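Local coordinates for dehydrogenase (Sinorhizobium meliloti, PDB 3UOE), which probably works as an oxidoreductase of the LDH2/MDH2 (malate/L-lactate dehydrogenase) family, its precise substrate remaining unestablished, at residues I156-S161 with V182-P187; H168-T173 with G245-Y250; H191-D196 with V322-D327; T199-M204 with G239-F244. All blocks are in the same frame, centred on the assembly; numbering follows the deposited sequence.

Interaction 1 of 4, residues I156-S161 with V182-P187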
loop_
_atom_site.group_PDB
_atom_site.type_symbol
_atom_site.label_atom_id
_atom_site.label_comp_id
_atom_site.label_asym_id
_atom_site.label_seq_id
_atom_site.Cartn_x
_atom_site.Cartn_y
_atom_site.Cartn_z
ATOM N N ILE A 156 -8.496 12.232 3.103
ATOM C CA ILE A 156 -7.546 11.209 2.682
ATOM C C ILE A 156 -8.343 10.020 2.168
ATOM O O ILE A 156 -9.224 9.510 2.868
ATOM C CB ILE A 156 -6.671 10.730 3.854
ATOM C CG1 ILE A 156 -5.625 11.790 4.213
ATOM C CG2 ILE A 156 -6.030 9.386 3.525
ATOM C CD1 ILE A 156 -5.137 11.708 5.684
ATOM N N GLY A 157 -8.049 9.597 0.942
ATOM C CA GLY A 157 -8.764 8.498 0.320
ATOM C C GLY A 157 -7.822 7.389 -0.111
ATOM O O GLY A 157 -6.839 7.636 -0.814
ATOM N N ILE A 158 -8.119 6.168 0.324
ATOM C CA ILE A 158 -7.332 5.000 -0.032
ATOM C C ILE A 158 -8.245 4.004 -0.724
ATOM O O ILE A 158 -9.303 3.641 -0.191
ATOM C CB ILE A 158 -6.695 4.373 1.216
ATOM C CG1 ILE A 158 -5.834 5.426 1.921
ATOM C CG2 ILE A 158 -5.884 3.113 0.864
ATOM C CD1 ILE A 158 -5.156 4.929 3.161
ATOM N N VAL A 159 -7.855 3.589 -1.929
ATOM C CA VAL A 159 -8.728 2.786 -2.770
ATOM C C VAL A 159 -8.008 1.560 -3.300
ATOM O O VAL A 159 -6.840 1.639 -3.688
ATOM C CB VAL A 159 -9.257 3.598 -3.950
ATOM C CG1 VAL A 159 -10.562 2.995 -4.457
ATOM C CG2 VAL A 159 -9.457 5.045 -3.543
HETATM N N MSE A 160 -8.711 0.429 -3.298
HETATM C CA MSE A 160 -8.182 -0.836 -3.805
HETATM C C MSE A 160 -9.256 -1.568 -4.584
HETATM O O MSE A 160 -10.450 -1.433 -4.302
HETATM C CB MSE A 160 -7.733 -1.748 -2.662
HETATM C CG MSE A 160 -6.368 -1.439 -2.105
HETATM SE SE MSE A 160 -6.170 -2.164 -0.288
HETATM C CE MSE A 160 -6.840 -3.969 -0.570
ATOM N N SER A 161 -8.824 -2.360 -5.555
ATOM C CA SER A 161 -9.739 -3.168 -6.338
ATOM C C SER A 161 -8.948 -4.371 -6.809
ATOM O O SER A 161 -7.749 -4.261 -7.094
ATOM C CB SER A 161 -10.255 -2.369 -7.540
ATOM O OG SER A 161 -11.335 -3.024 -8.197
ATOM N N VAL A 182 -3.662 0.034 -6.026
ATOM C CA VAL A 182 -4.048 0.837 -4.886
ATOM C C VAL A 182 -3.846 2.306 -5.235
ATOM O O VAL A 182 -2.851 2.674 -5.850
ATOM C CB VAL A 182 -3.233 0.485 -3.642
ATOM C CG1 VAL A 182 -1.742 0.604 -3.934
ATOM C CG2 VAL A 182 -3.636 1.393 -2.489
ATOM N N ALA A 183 -4.808 3.142 -4.862
ATOM C CA ALA A 183 -4.679 4.581 -5.057
ATOM C C ALA A 183 -4.759 5.327 -3.722
ATOM O O ALA A 183 -5.539 4.964 -2.835
ATOM C CB ALA A 183 -5.736 5.084 -6.026
ATOM N N ILE A 184 -3.947 6.368 -3.578
ATOM C CA ILE A 184 -3.946 7.169 -2.359
ATOM C C ILE A 184 -4.055 8.664 -2.665
ATOM O O ILE A 184 -3.200 9.238 -3.336
ATOM C CB ILE A 184 -2.698 6.892 -1.495
ATOM C CG1 ILE A 184 -2.612 5.406 -1.141
ATOM C CG2 ILE A 184 -2.725 7.733 -0.222
ATOM C CD1 ILE A 184 -1.367 5.029 -0.343
ATOM N N GLY A 185 -5.124 9.288 -2.179
ATOM C CA GLY A 185 -5.315 10.718 -2.355
ATOM C C GLY A 185 -5.105 11.468 -1.050
ATOM O O GLY A 185 -5.659 11.104 -0.012
ATOM N N ILE A 186 -4.300 12.520 -1.098
ATOM C CA ILE A 186 -4.017 13.288 0.105
ATOM C C ILE A 186 -4.142 14.778 -0.176
ATOM O O ILE A 186 -3.509 15.298 -1.097
ATOM C CB ILE A 186 -2.624 12.946 0.686
ATOM C CG1 ILE A 186 -2.526 11.435 0.964
ATOM C CG2 ILE A 186 -2.377 13.735 1.948
ATOM C CD1 ILE A 186 -1.214 10.977 1.569
ATOM N N PRO A 187 -4.990 15.473 0.602
ATOM C CA PRO A 187 -5.131 16.915 0.379
ATOM C C PRO A 187 -3.783 17.617 0.508
ATOM O O PRO A 187 -3.010 17.362 1.436
ATOM C CB PRO A 187 -6.080 17.356 1.502
ATOM C CG PRO A 187 -6.852 16.128 1.855
ATOM C CD PRO A 187 -5.932 14.962 1.615
#
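Gly157 and Gly185 form an antiparallel hydrogen-bonded pair: Gly157 N donates to Gly185 O at 3.0 Å, and Gly185 N returns a bond to Gly157 O at 2.7 Å, nearly straight (171° at the hydrogen) and in the carbonyl plane. Val159 and Ala183 repeat the pattern, Ala183 N lying 2.8 Å from Val159 O. Just beyond this second pair, Val182 CA leans on Val159 O at 3.1 Å in a CA-H...O contact. The segment axes are 4.7 Å apart and run at 169°, the geometry of neighbouring strands in the mixed central sheet, where 156-161 lies between 285-291 and 182-186. Ile158, Met160, Val182 and Ile184 share one face. There Val182 sets CG2 opposite its backbone N (CG1 chi1 55°), which puts this methyl 4.0 Å from Met160 CG. Met160 is a selenomethionine whose chain bends at chi3 and leads away from Val182 to Ile256, Leu259 and Val260 of helix 246-264. On the other face Val159 CB meets Ala183 CB at 4.3 Å. Past the bonded pairs, Pro187 CD closes on Ile156 CG1 at 4.1 Å, the two side chains crossing at about a right angle. Leu259 of the second subunit packs on both Ile156 and Ile186.

Interaction 2 of 4, residues H168-T173 with G245-Y250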
loop_
_atom_site.group_PDB
_atom_site.type_symbol
_atom_site.label_atom_id
_atom_site.label_comp_id
_atom_site.label_asym_id
_atom_site.label_seq_id
_atom_site.Cartn_x
_atom_site.Cartn_y
_atom_site.Cartn_z
ATOM N N HIS A 168 1.537 -13.395 -11.893
ATOM C CA HIS A 168 2.147 -14.509 -11.175
ATOM C C HIS A 168 2.876 -14.024 -9.939
ATOM O O HIS A 168 3.316 -12.886 -9.887
ATOM C CB HIS A 168 3.083 -15.325 -12.074
ATOM C CG HIS A 168 4.226 -14.547 -12.637
ATOM N ND1 HIS A 168 5.292 -14.121 -11.872
ATOM C CD2 HIS A 168 4.498 -14.163 -13.908
ATOM C CE1 HIS A 168 6.159 -13.486 -12.640
ATOM N NE2 HIS A 168 5.702 -13.497 -13.882
ATOM N N PRO A 169 3.011 -14.892 -8.933
ATOM C CA PRO A 169 3.802 -14.494 -7.766
ATOM C C PRO A 169 5.263 -14.337 -8.160
ATOM O O PRO A 169 5.688 -14.860 -9.195
ATOM C CB PRO A 169 3.653 -15.687 -6.816
ATOM C CG PRO A 169 2.519 -16.512 -7.364
ATOM C CD PRO A 169 2.520 -16.276 -8.828
ATOM N N PHE A 170 6.021 -13.621 -7.343
ATOM C CA PHE A 170 7.460 -13.591 -7.493
ATOM C C PHE A 170 7.962 -15.025 -7.296
ATOM O O PHE A 170 7.590 -15.685 -6.328
ATOM C CB PHE A 170 8.066 -12.638 -6.461
ATOM C CG PHE A 170 9.554 -12.501 -6.559
ATOM C CD1 PHE A 170 10.129 -11.730 -7.556
ATOM C CD2 PHE A 170 10.383 -13.145 -5.654
ATOM C CE1 PHE A 170 11.507 -11.609 -7.654
ATOM C CE2 PHE A 170 11.769 -13.022 -5.740
ATOM C CZ PHE A 170 12.330 -12.257 -6.741
ATOM N N GLY A 171 8.768 -15.524 -8.229
ATOM C CA GLY A 171 9.261 -16.894 -8.155
ATOM C C GLY A 171 8.337 -17.937 -8.770
ATOM O O GLY A 171 8.680 -19.123 -8.816
ATOM N N GLY A 172 7.166 -17.499 -9.240
ATOM C CA GLY A 172 6.184 -18.378 -9.859
ATOM C C GLY A 172 5.847 -17.913 -11.265
ATOM O O GLY A 172 6.231 -16.821 -11.659
ATOM N N THR A 173 5.139 -18.734 -12.032
ATOM C CA THR A 173 4.888 -18.396 -13.424
ATOM C C THR A 173 3.435 -18.578 -13.836
ATOM O O THR A 173 3.112 -18.513 -15.024
ATOM C CB THR A 173 5.779 -19.222 -14.381
ATOM O OG1 THR A 173 5.512 -20.620 -14.206
ATOM C CG2 THR A 173 7.262 -18.941 -14.116
ATOM N N GLY A 245 8.484 -4.345 -8.801
ATOM C CA GLY A 245 9.288 -4.304 -7.593
ATOM C C GLY A 245 9.588 -5.661 -6.987
ATOM O O GLY A 245 9.782 -5.770 -5.783
ATOM N N ASP A 246 9.621 -6.699 -7.817
ATOM C CA ASP A 246 10.027 -8.022 -7.359
ATOM C C ASP A 246 9.234 -8.515 -6.133
ATOM O O ASP A 246 8.009 -8.428 -6.104
ATOM C CB ASP A 246 11.538 -8.046 -7.086
ATOM C CG ASP A 246 12.369 -7.706 -8.328
ATOM O OD1 ASP A 246 12.068 -8.230 -9.428
ATOM O OD2 ASP A 246 13.334 -6.918 -8.202
ATOM N N ALA A 247 9.931 -9.035 -5.126
ATOM C CA ALA A 247 9.260 -9.670 -3.996
ATOM C C ALA A 247 8.396 -8.674 -3.226
ATOM O O ALA A 247 7.382 -9.038 -2.630
ATOM C CB ALA A 247 10.270 -10.332 -3.070
ATOM N N LYS A 248 8.804 -7.412 -3.250
ATOM C CA LYS A 248 8.104 -6.377 -2.508
ATOM C C LYS A 248 6.772 -6.024 -3.167
ATOM O O LYS A 248 5.744 -5.906 -2.493
ATOM C CB LYS A 248 8.992 -5.141 -2.374
ATOM C CG LYS A 248 10.163 -5.340 -1.433
ATOM C CD LYS A 248 10.996 -4.074 -1.312
ATOM C CE LYS A 248 11.940 -4.149 -0.125
ATOM N NZ LYS A 248 12.482 -2.811 0.210
ATOM N N GLY A 249 6.793 -5.858 -4.484
ATOM C CA GLY A 249 5.572 -5.591 -5.215
ATOM C C GLY A 249 4.623 -6.772 -5.160
ATOM O O GLY A 249 3.405 -6.610 -5.130
ATOM N N TYR A 250 5.185 -7.972 -5.166
ATOM C CA TYR A 250 4.392 -9.176 -5.004
ATOM C C TYR A 250 3.759 -9.192 -3.619
ATOM O O TYR A 250 2.553 -9.404 -3.479
ATOM C CB TYR A 250 5.269 -10.403 -5.229
ATOM C CG TYR A 250 4.808 -11.666 -4.534
ATOM C CD1 TYR A 250 3.582 -12.253 -4.838
ATOM C CD2 TYR A 250 5.627 -12.298 -3.592
ATOM C CE1 TYR A 250 3.172 -13.428 -4.204
ATOM C CE2 TYR A 250 5.229 -13.470 -2.962
ATOM C CZ TYR A 250 4.004 -14.028 -3.268
ATOM O OH TYR A 250 3.624 -15.183 -2.633
#
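Phe170 lays one face of its ring over the N-terminal part of helix 246-264: Ala247 N stands 3.6 Å above the ring plane, offset toward the rim, and Ala247 CB makes a CH-pi contact 4.2 Å from the ring centroid, 25° off the normal. The ring gets there because CG is anti to the backbone N (chi1 -178°), carrying it toward the helix. Phe170 CE1 reaches Asp246 CB at 3.6 Å, with ring and carboxylate planes 59° apart. Tyr250, one helical turn on from Ala247, receives the backbone of the loop on a ring face, where Phe170 N lies 3.6 Å above the plane. Pro169 CB approaches the same ring obliquely, 3.5 Å from Tyr250 CE1. The Tyr250 hydroxyl is bonded to Ala323 O of the second subunit, and Val322 of that subunit packs on both Pro169 and Tyr250. Pro169 O takes two bonds from opposite faces of its plane, one from Gly172 N and one from His168 ND1 (2.8 Å). The former closes a type II beta turn from Pro169 to Gly172, with Gly171 at positive phi: a turn whose second residue, Phe170, packs on the N-terminal turn of a helix, at the dimer interface.

Interaction 3 of 4, residues H191-D196 with V322-D327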
loop_
_atom_site.group_PDB
_atom_site.type_symbol
_atom_site.label_atom_id
_atom_site.label_comp_id
_atom_site.label_asym_id
_atom_site.label_seq_id
_atom_site.Cartn_x
_atom_site.Cartn_y
_atom_site.Cartn_z
ATOM N N HIS A 191 -3.123 21.639 -5.814
ATOM C CA HIS A 191 -3.249 20.306 -6.379
ATOM C C HIS A 191 -2.932 19.209 -5.369
ATOM O O HIS A 191 -1.895 19.248 -4.698
ATOM C CB HIS A 191 -2.355 20.183 -7.611
ATOM C CG HIS A 191 -2.599 21.252 -8.626
ATOM N ND1 HIS A 191 -3.604 21.171 -9.565
ATOM C CD2 HIS A 191 -1.985 22.442 -8.833
ATOM C CE1 HIS A 191 -3.593 22.257 -10.317
ATOM N NE2 HIS A 191 -2.621 23.046 -9.892
ATOM N N PRO A 192 -3.825 18.215 -5.273
ATOM C CA PRO A 192 -3.676 17.140 -4.290
ATOM C C PRO A 192 -2.602 16.128 -4.673
ATOM O O PRO A 192 -2.355 15.887 -5.853
ATOM C CB PRO A 192 -5.054 16.454 -4.291
ATOM C CG PRO A 192 -5.889 17.157 -5.322
ATOM C CD PRO A 192 -4.997 18.022 -6.143
ATOM N N PHE A 193 -1.975 15.539 -3.662
ATOM C CA PHE A 193 -1.151 14.361 -3.857
ATOM C C PHE A 193 -2.065 13.218 -4.319
ATOM O O PHE A 193 -3.054 12.898 -3.659
ATOM C CB PHE A 193 -0.459 13.990 -2.547
ATOM C CG PHE A 193 0.200 12.633 -2.568
ATOM C CD1 PHE A 193 -0.528 11.486 -2.253
ATOM C CD2 PHE A 193 1.545 12.505 -2.896
ATOM C CE1 PHE A 193 0.078 10.227 -2.267
ATOM C CE2 PHE A 193 2.168 11.252 -2.907
ATOM C CZ PHE A 193 1.432 10.109 -2.597
ATOM N N VAL A 194 -1.752 12.626 -5.465
ATOM C CA VAL A 194 -2.588 11.556 -6.007
ATOM C C VAL A 194 -1.746 10.398 -6.539
ATOM O O VAL A 194 -1.177 10.480 -7.626
ATOM C CB VAL A 194 -3.552 12.055 -7.130
ATOM C CG1 VAL A 194 -4.367 10.894 -7.686
ATOM C CG2 VAL A 194 -4.476 13.154 -6.606
ATOM N N LEU A 195 -1.680 9.321 -5.757
ATOM C CA LEU A 195 -0.935 8.127 -6.131
ATOM C C LEU A 195 -1.894 7.051 -6.616
ATOM O O LEU A 195 -2.910 6.796 -5.973
ATOM C CB LEU A 195 -0.160 7.595 -4.928
ATOM C CG LEU A 195 0.671 6.328 -5.146
ATOM C CD1 LEU A 195 1.866 6.605 -6.061
ATOM C CD2 LEU A 195 1.129 5.757 -3.807
ATOM N N ASP A 196 -1.564 6.427 -7.745
ATOM C CA ASP A 196 -2.355 5.335 -8.316
ATOM C C ASP A 196 -1.401 4.361 -8.996
ATOM O O ASP A 196 -0.730 4.711 -9.955
ATOM C CB ASP A 196 -3.359 5.879 -9.339
ATOM C CG ASP A 196 -4.289 4.802 -9.892
ATOM O OD1 ASP A 196 -4.263 3.650 -9.398
ATOM O OD2 ASP A 196 -5.061 5.117 -10.825
ATOM N N VAL A 322 12.216 16.743 -10.045
ATOM C CA VAL A 322 11.485 15.789 -9.224
ATOM C C VAL A 322 10.006 16.111 -9.332
ATOM O O VAL A 322 9.613 17.271 -9.224
ATOM C CB VAL A 322 11.867 15.918 -7.735
ATOM C CG1 VAL A 322 10.842 15.194 -6.854
ATOM C CG2 VAL A 322 13.286 15.406 -7.489
ATOM N N ALA A 323 9.187 15.090 -9.544
ATOM C CA ALA A 323 7.749 15.275 -9.598
ATOM C C ALA A 323 7.051 14.633 -8.395
ATOM O O ALA A 323 7.584 13.700 -7.780
ATOM C CB ALA A 323 7.207 14.712 -10.882
ATOM N N ILE A 324 5.870 15.156 -8.064
ATOM C CA ILE A 324 4.997 14.563 -7.065
ATOM C C ILE A 324 3.898 13.755 -7.754
ATOM O O ILE A 324 3.348 14.199 -8.766
ATOM C CB ILE A 324 4.328 15.652 -6.216
ATOM C CG1 ILE A 324 5.381 16.633 -5.691
ATOM C CG2 ILE A 324 3.537 15.030 -5.079
ATOM C CD1 ILE A 324 6.517 15.982 -4.912
ATOM N N PRO A 325 3.578 12.562 -7.218
ATOM C CA PRO A 325 2.518 11.732 -7.806
ATOM C C PRO A 325 1.266 12.547 -8.084
ATOM O O PRO A 325 0.720 13.178 -7.170
ATOM C CB PRO A 325 2.254 10.688 -6.719
ATOM C CG PRO A 325 3.600 10.500 -6.081
ATOM C CD PRO A 325 4.253 11.882 -6.095
ATOM N N GLY A 326 0.824 12.549 -9.338
ATOM C CA GLY A 326 -0.276 13.408 -9.741
ATOM C C GLY A 326 0.113 14.560 -10.660
ATOM O O GLY A 326 -0.725 15.065 -11.402
ATOM N N ASP A 327 1.374 14.985 -10.619
ATOM C CA ASP A 327 1.850 16.037 -11.527
ATOM C C ASP A 327 1.743 15.609 -12.989
ATOM O O ASP A 327 1.152 16.309 -13.818
ATOM C CB ASP A 327 3.307 16.412 -11.233
ATOM C CG ASP A 327 3.476 17.103 -9.891
ATOM O OD1 ASP A 327 2.470 17.590 -9.322
ATOM O OD2 ASP A 327 4.626 17.157 -9.407
#
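Phe193 holds CG anti to its backbone N (chi1 169°), which swings the ring from the strand toward Pro325, and Ile324, with CG1 beside its backbone N (chi1 -50°), directs CG2 at that ring. The partner loop, a type II beta turn from Ile324 to Asp327 before helix 327-339, docks on strand 193-197, an edge strand of the central sheet within this chain. Ile324 CG2 lies at the ring edge, near its plane, 3.9 Å from Phe193 CD2. Pro325 CG comes obliquely to 3.6 Å from Phe193 CE2, while Pro325 CB sits 4.2 Å from Leu195 CD1; the proline ring thus touches both residues flanking Val194. One hydrogen bond joins the backbones: Val194 N to Pro325 O, 3.1 Å and nearly straight (169° at the hydrogen), although the donor stands well out of the carbonyl plane. Gly326, the N-cap residue, lies against the Val194 backbone. Tyr250 and Leu258 of the second subunit pack on Ile324 and Phe193, respectively. Arg330 binds Pro192 O, while Arg311 forms a salt bridge with Asp327 OD2. That same oxygen also accepts Ile324 N at 2.7 Å, the donor approaching from above the carboxylate plane.

Interaction 4 of 4, residues T199-M204 with G239-F244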
loop_
_atom_site.group_PDB
_atom_site.type_symbol
_atom_site.label_atom_id
_atom_site.label_comp_id
_atom_site.label_asym_id
_atom_site.label_seq_id
_atom_site.Cartn_x
_atom_site.Cartn_y
_atom_site.Cartn_z
ATOM N N THR A 199 0.016 -3.088 -8.809
ATOM C CA THR A 199 1.095 -3.845 -8.199
ATOM C C THR A 199 1.689 -4.825 -9.206
ATOM O O THR A 199 2.669 -5.515 -8.909
ATOM C CB THR A 199 0.613 -4.572 -6.927
ATOM O OG1 THR A 199 -0.600 -5.273 -7.210
ATOM C CG2 THR A 199 0.338 -3.562 -5.827
ATOM N N SER A 200 1.089 -4.895 -10.393
ATOM C CA SER A 200 1.707 -5.616 -11.500
ATOM C C SER A 200 2.650 -4.664 -12.237
ATOM O O SER A 200 2.524 -3.445 -12.130
ATOM C CB SER A 200 0.657 -6.187 -12.452
ATOM O OG SER A 200 -0.188 -5.166 -12.955
ATOM N N ILE A 201 3.601 -5.218 -12.976
ATOM C CA ILE A 201 4.593 -4.392 -13.644
ATOM C C ILE A 201 3.959 -3.637 -14.812
ATOM O O ILE A 201 4.443 -2.577 -15.225
ATOM C CB ILE A 201 5.762 -5.238 -14.161
ATOM C CG1 ILE A 201 6.916 -4.336 -14.602
ATOM C CG2 ILE A 201 5.302 -6.143 -15.297
ATOM C CD1 ILE A 201 8.147 -5.105 -15.004
ATOM N N VAL A 202 2.877 -4.201 -15.339
ATOM C CA VAL A 202 2.114 -3.567 -16.398
ATOM C C VAL A 202 0.659 -4.008 -16.286
ATOM O O VAL A 202 0.357 -5.019 -15.640
ATOM C CB VAL A 202 2.677 -3.925 -17.794
ATOM C CG1 VAL A 202 2.354 -5.364 -18.162
ATOM C CG2 VAL A 202 2.134 -2.986 -18.832
ATOM N N SER A 203 -0.236 -3.239 -16.899
ATOM C CA SER A 203 -1.650 -3.595 -16.970
ATOM C C SER A 203 -1.918 -4.638 -18.063
ATOM O O SER A 203 -1.227 -4.684 -19.072
ATOM C CB SER A 203 -2.482 -2.344 -17.252
ATOM O OG SER A 203 -3.868 -2.657 -17.296
HETATM N N MSE A 204 -2.927 -5.481 -17.866
HETATM C CA MSE A 204 -3.327 -6.402 -18.929
HETATM C C MSE A 204 -3.993 -5.588 -20.031
HETATM O O MSE A 204 -3.866 -5.899 -21.224
HETATM C CB MSE A 204 -4.279 -7.470 -18.402
HETATM C CG MSE A 204 -4.642 -8.543 -19.421
HETATM SE SE MSE A 204 -3.088 -9.377 -20.290
HETATM C CE MSE A 204 -2.633 -10.784 -19.005
ATOM N N GLY A 239 -1.087 -15.849 -20.595
ATOM C CA GLY A 239 -0.034 -16.179 -19.651
ATOM C C GLY A 239 -0.183 -15.505 -18.299
ATOM O O GLY A 239 -1.253 -15.525 -17.698
ATOM N N ALA A 240 0.904 -14.902 -17.823
ATOM C CA ALA A 240 0.900 -14.216 -16.541
ATOM C C ALA A 240 1.874 -13.040 -16.533
ATOM O O ALA A 240 2.951 -13.090 -17.132
ATOM C CB ALA A 240 1.196 -15.190 -15.388
ATOM N N ILE A 241 1.469 -11.974 -15.854
ATOM C CA ILE A 241 2.238 -10.751 -15.794
ATOM C C ILE A 241 3.055 -10.782 -14.519
ATOM O O ILE A 241 2.630 -11.359 -13.521
ATOM C CB ILE A 241 1.300 -9.517 -15.802
ATOM C CG1 ILE A 241 0.512 -9.458 -17.115
ATOM C CG2 ILE A 241 2.082 -8.230 -15.601
ATOM C CD1 ILE A 241 -0.670 -8.487 -17.094
ATOM N N ALA A 242 4.238 -10.180 -14.559
ATOM C CA ALA A 242 5.091 -10.096 -13.378
ATOM C C ALA A 242 4.610 -8.990 -12.439
ATOM O O ALA A 242 3.977 -8.027 -12.874
ATOM C CB ALA A 242 6.543 -9.858 -13.783
ATOM N N PRO A 243 4.889 -9.140 -11.139
ATOM C CA PRO A 243 4.659 -8.061 -10.177
ATOM C C PRO A 243 5.699 -6.977 -10.419
ATOM O O PRO A 243 6.764 -7.277 -10.950
ATOM C CB PRO A 243 4.961 -8.735 -8.835
ATOM C CG PRO A 243 5.972 -9.808 -9.206
ATOM C CD PRO A 243 5.400 -10.355 -10.484
ATOM N N PHE A 244 5.410 -5.740 -10.041
ATOM C CA PHE A 244 6.448 -4.714 -10.073
ATOM C C PHE A 244 7.263 -4.866 -8.800
ATOM O O PHE A 244 6.794 -5.462 -7.836
ATOM C CB PHE A 244 5.837 -3.316 -10.125
ATOM C CG PHE A 244 5.712 -2.671 -8.783
ATOM C CD1 PHE A 244 4.687 -3.029 -7.926
ATOM C CD2 PHE A 244 6.631 -1.710 -8.373
ATOM C CE1 PHE A 244 4.571 -2.438 -6.680
ATOM C CE2 PHE A 244 6.526 -1.116 -7.136
ATOM C CZ PHE A 244 5.491 -1.475 -6.284
#
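Ile201 N donates to Ala242 O at 2.8 Å and Phe244 N to Thr199 O at 3.0 Å; these two bonds, each 165° at the hydrogen, bridge the backbones around Ser200 and Pro243. Their acceptors are approached differently: Ile201 N is tilted 23° from the plane of the Ala242 carbonyl, whereas Phe244 N stands well above that of Thr199. Thr199 O also lies at the edge of the Phe244 ring, in its plane and 3.3 Å from Phe244 CD1. Both carbonyls thus have a firm N-H partner, and each has in addition a long, bent CA-H...O contact, from Pro243 CA to Thr199 O and from Ser200 CA to Ala242 O. The hydroxyl of Ser200 turns back within its own segment and donates to Val202 O at 2.7 Å, a bond that ties the loop together. Thr199 OG1 is bonded to Asn180 O, with a weaker bond to Thr179 O, and Ser203 OG caps the following helix through a weak bond to Gly205 N.

The apolar part centres on Ile241, whose two branches divide the work. CG2 reaches Ile201 CG2 at 3.8 Å and Val202 CG1 at 3.9 Å, while CD1 meets Met204 CE at 3.6 Å. Met204, a selenomethionine, folds at chi2 and chi3, bringing its terminal methyl onto Ile241. Helix 204-213 supplies Ile207 against Ile241 and Val202, and helix 246-264 covers Thr199 with Leu252 and Ile256. Strand 240-241 pairs through Ala240 with Val223 of the small sheet, while 199-204 links strand 193-197 to helix 204-213.

From the N terminus, 156-161 pairs first with 182-187, so interaction 1 closes a loop of 20 residues. Segment 168-173 lies in that loop but pairs far onward with 245-250, so interactions 1 and 2 cross. Strand 193-197 then carries interaction 3 directly beside interaction 1 in the central sheet. Interaction 3 closes the longest loop, reaching 322-327; it encloses interaction 4 and, opening inside the span of interaction 2 and closing beyond it, crosses that too. Interaction 4 falls within the span of interaction 2, their centres about 9 Å apart. Together they tie the central sheet to helix 246-264, the loop before helix 327-339 and strand 240-241 of the small sheet; all touch the second subunit.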